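Local atomic coordinates of cell cycle serine/threonine-protein kinase CDC5/MSD2 (PDB entry 6MF4), a protein that phosphorylates serine and threonine residues of cell-cycle proteins and is needed for mitotic exit in budding yeast, its polo-box domain, the part in this chain, serving to recognise substrates. Residues A[202-213]-A[275-283]. Numbering follows the deposited sequence.
Sequences RYTRYKPFVMFE and LIKEGLKQK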
# COMPACT_ATOMS: atom_id res chain seq x y z
N ARG A 202 1.88 -1.93 -6.47
CA ARG A 202 2.20 -3.35 -6.61
C ARG A 202 1.61 -4.13 -5.45
O ARG A 202 1.61 -3.66 -4.31
CB ARG A 202 3.72 -3.55 -6.68
CG ARG A 202 4.15 -5.01 -6.87
CD ARG A 202 5.60 -5.13 -7.31
NE ARG A 202 6.53 -4.60 -6.31
CZ ARG A 202 7.82 -4.39 -6.53
NH1 ARG A 202 8.35 -4.64 -7.72
NH2 ARG A 202 8.59 -3.91 -5.56
N TYR A 203 1.08 -5.30 -5.77
CA TYR A 203 0.68 -6.26 -4.74
C TYR A 203 1.41 -7.57 -4.98
O TYR A 203 1.76 -7.89 -6.11
CB TYR A 203 -0.83 -6.48 -4.74
CG TYR A 203 -1.33 -7.23 -5.95
CD1 TYR A 203 -1.34 -8.62 -5.98
CD2 TYR A 203 -1.79 -6.54 -7.07
CE1 TYR A 203 -1.80 -9.30 -7.09
CE2 TYR A 203 -2.25 -7.22 -8.18
CZ TYR A 203 -2.25 -8.60 -8.19
OH TYR A 203 -2.70 -9.28 -9.29
N THR A 204 1.64 -8.30 -3.90
CA THR A 204 2.23 -9.63 -4.00
C THR A 204 1.55 -10.55 -3.02
O THR A 204 1.43 -10.24 -1.83
CB THR A 204 3.74 -9.62 -3.71
OG1 THR A 204 4.38 -8.62 -4.52
CG2 THR A 204 4.35 -11.00 -4.01
N ARG A 205 1.10 -11.69 -3.53
CA ARG A 205 0.47 -12.71 -2.70
C ARG A 205 1.45 -13.80 -2.31
O ARG A 205 2.05 -14.44 -3.18
CB ARG A 205 -0.71 -13.33 -3.44
CG ARG A 205 -1.93 -12.45 -3.44
CD ARG A 205 -3.17 -13.22 -3.03
NE ARG A 205 -3.99 -13.51 -4.19
CZ ARG A 205 -5.03 -14.33 -4.19
NH1 ARG A 205 -5.39 -14.97 -3.07
NH2 ARG A 205 -5.71 -14.51 -5.30
N TYR A 206 1.60 -13.99 -1.01
CA TYR A 206 2.36 -15.10 -0.45
C TYR A 206 1.41 -15.96 0.36
O TYR A 206 0.32 -15.50 0.72
CB TYR A 206 3.51 -14.61 0.44
CG TYR A 206 4.50 -13.66 -0.21
CD1 TYR A 206 5.51 -14.14 -1.03
CD2 TYR A 206 4.44 -12.30 0.04
CE1 TYR A 206 6.42 -13.28 -1.61
CE2 TYR A 206 5.34 -11.43 -0.53
CZ TYR A 206 6.34 -11.92 -1.36
OH TYR A 206 7.25 -11.06 -1.93
N LYS A 207 1.81 -17.18 0.68
CA LYS A 207 1.00 -18.03 1.54
C LYS A 207 0.75 -17.36 2.90
O LYS A 207 -0.39 -17.29 3.35
CB LYS A 207 1.66 -19.40 1.71
N PRO A 208 1.81 -16.87 3.57
CA PRO A 208 1.59 -16.28 4.90
C PRO A 208 0.93 -14.89 4.89
O PRO A 208 0.29 -14.52 5.87
CB PRO A 208 3.00 -16.19 5.49
CG PRO A 208 3.90 -16.14 4.31
CD PRO A 208 3.25 -16.99 3.27
N PHE A 209 1.09 -14.13 3.81
CA PHE A 209 0.51 -12.79 3.76
C PHE A 209 0.41 -12.24 2.35
O PHE A 209 1.07 -12.73 1.42
CB PHE A 209 1.33 -11.82 4.63
CG PHE A 209 2.75 -11.63 4.16
CD1 PHE A 209 3.76 -12.48 4.59
CD2 PHE A 209 3.08 -10.59 3.31
CE1 PHE A 209 5.06 -12.31 4.16
CE2 PHE A 209 4.39 -10.41 2.88
CZ PHE A 209 5.38 -11.27 3.31
N VAL A 210 -0.44 -11.23 2.19
CA VAL A 210 -0.45 -10.43 0.97
C VAL A 210 0.15 -9.07 1.30
O VAL A 210 -0.10 -8.49 2.36
CB VAL A 210 -1.87 -10.29 0.37
CG1 VAL A 210 -2.84 -9.73 1.39
CG2 VAL A 210 -1.84 -9.44 -0.88
N MET A 211 0.96 -8.56 0.37
CA MET A 211 1.74 -7.35 0.55
C MET A 211 1.30 -6.29 -0.44
O MET A 211 1.28 -6.54 -1.65
CB MET A 211 3.22 -7.68 0.38
CG MET A 211 4.18 -6.50 0.39
SD MET A 211 5.88 -7.09 0.23
CE MET A 211 6.79 -5.55 0.29
N PHE A 212 0.94 -5.12 0.07
CA PHE A 212 0.51 -3.99 -0.75
C PHE A 212 1.54 -2.87 -0.67
O PHE A 212 1.95 -2.47 0.42
CB PHE A 212 -0.86 -3.47 -0.32
CG PHE A 212 -1.95 -4.50 -0.36
CD1 PHE A 212 -2.46 -4.94 -1.57
CD2 PHE A 212 -2.49 -5.01 0.81
CE1 PHE A 212 -3.47 -5.88 -1.61
CE2 PHE A 212 -3.50 -5.95 0.77
CZ PHE A 212 -4.00 -6.38 -0.44
N GLU A 213 1.93 -2.36 -1.83
CA GLU A 213 2.86 -1.24 -1.93
C GLU A 213 2.11 -0.02 -2.47
O GLU A 213 1.79 0.03 -3.66
CB GLU A 213 4.05 -1.61 -2.81
CG GLU A 213 4.78 -2.86 -2.32
CD GLU A 213 5.88 -3.33 -3.25
OE1 GLU A 213 6.83 -2.56 -3.51
OE2 GLU A 213 5.81 -4.49 -3.70
N LEU A 275 8.68 -11.60 8.78
CA LEU A 275 8.08 -11.85 7.48
C LEU A 275 8.08 -10.57 6.64
O LEU A 275 8.36 -10.60 5.44
CB LEU A 275 6.65 -12.37 7.64
CG LEU A 275 6.54 -13.83 8.12
CD1 LEU A 275 5.14 -14.14 8.58
CD2 LEU A 275 6.96 -14.79 7.01
N ILE A 276 7.78 -9.45 7.28
CA ILE A 276 7.78 -8.16 6.62
C ILE A 276 9.15 -7.84 6.04
O ILE A 276 9.26 -7.42 4.89
CB ILE A 276 7.33 -7.05 7.61
CG1 ILE A 276 5.83 -7.14 7.83
CG2 ILE A 276 7.71 -5.65 7.10
CD1 ILE A 276 5.29 -6.23 8.90
N LYS A 277 10.20 -8.05 6.83
CA LYS A 277 11.56 -7.79 6.38
C LYS A 277 11.93 -8.69 5.20
O LYS A 277 12.61 -8.25 4.27
CB LYS A 277 12.55 -7.99 7.53
CG LYS A 277 12.43 -6.96 8.65
CD LYS A 277 13.28 -7.33 9.85
CE LYS A 277 14.76 -7.31 9.52
NZ LYS A 277 15.60 -7.73 10.68
N GLU A 278 11.49 -9.94 5.24
CA GLU A 278 11.76 -10.88 4.14
C GLU A 278 11.05 -10.44 2.86
O GLU A 278 11.61 -10.53 1.77
CB GLU A 278 11.33 -12.30 4.52
CG GLU A 278 12.09 -12.89 5.70
N GLY A 279 9.81 -9.96 3.01
CA GLY A 279 9.06 -9.46 1.88
C GLY A 279 9.73 -8.26 1.24
O GLY A 279 9.92 -8.22 0.02
N LEU A 280 10.10 -7.28 2.06
CA LEU A 280 10.76 -6.08 1.58
C LEU A 280 12.10 -6.39 0.92
O LEU A 280 12.45 -5.80 -0.10
CB LEU A 280 10.98 -5.10 2.73
CG LEU A 280 9.71 -4.53 3.35
CD1 LEU A 280 10.01 -3.92 4.70
CD2 LEU A 280 9.09 -3.49 2.42
N LYS A 281 12.86 -7.30 1.52
CA LYS A 281 14.18 -7.65 1.01
C LYS A 281 14.04 -8.24 -0.39
O LYS A 281 14.75 -7.85 -1.31
CB LYS A 281 14.88 -8.64 1.93
CG LYS A 281 16.33 -8.94 1.54
N GLN A 282 13.11 -9.18 -0.53
CA GLN A 282 12.87 -9.84 -1.81
C GLN A 282 12.48 -8.84 -2.90
O GLN A 282 13.05 -8.85 -3.99
CB GLN A 282 11.78 -10.90 -1.65
CG GLN A 282 11.64 -11.83 -2.83
CD GLN A 282 10.55 -12.86 -2.62
OE1 GLN A 282 9.47 -12.77 -3.20
NE2 GLN A 282 10.84 -13.85 -1.78
N LYS A 283 11.51 -7.98 -2.60
CA LYS A 283 10.97 -7.05 -3.60
C LYS A 283 11.99 -5.99 -4.00
O LYS A 283 11.89 -5.40 -5.08
CB LYS A 283 9.71 -6.37 -3.06
CG LYS A 283 8.54 -7.31 -2.79
CD LYS A 283 7.52 -7.35 -3.93
CE LYS A 283 7.89 -8.35 -5.00
NZ LYS A 283 6.69 -8.84 -5.74
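Phe209 and Met211, neighbours on one face of strand 209-213, push into the shallow dip that Gly279 leaves on helix 275-283. With no side chain there, the ring edge and the thioether fit in and the helix lies close, the Met211 and Gly279 CA atoms 7.7 Å apart. The Phe209 ring turns its edge to Gly279 CA, while Phe209 CE1 packs 3.8 Å from Leu275 CB. Met211, unbranched and fully extended (chi1 173°), carries its methyl past the glycine to Leu280, CE to CD2 3.8 Å; Leu280 also leans on helix 56-82.

Lys283 is the bump from the helix side. Bent at its second and third torsions (chi2 -98°, chi3 86°), it runs between the two strands' side chains, its methylenes against Met211 and over one face of the Arg202 guanidinium, until NZ donates to Thr204 OG1 at 2.6 Å. Tyr206 OH donates to Gln282 OE1 over 3.1 Å, from above the amide's carbonyl plane; Gln282 NE2 is held by Leu45 O. Threonine suits its place doubly, since Thr204 CG2 lies against one face of the Tyr206 ring, offset toward its rim.

Arg202 grips Glu213 side-on across the hairpin, NE to OE2 at 2.7 Å and NH2 to OE1 at 3.0 Å. An alanine here is likely to leave the buried Glu213 carboxylate without its mate and Lys283 without the flat surface beneath its chain.

This hairpin-on-helix packing belongs to polo box 2, where a helix lies across an antiparallel sheet. The Leu275-Gly279 end is apolar, the Lys283 end polar and buried; there Arg202 NE lies 4.3 Å from Lys283 NZ, and Glu213 probably offsets the positive charge gathered.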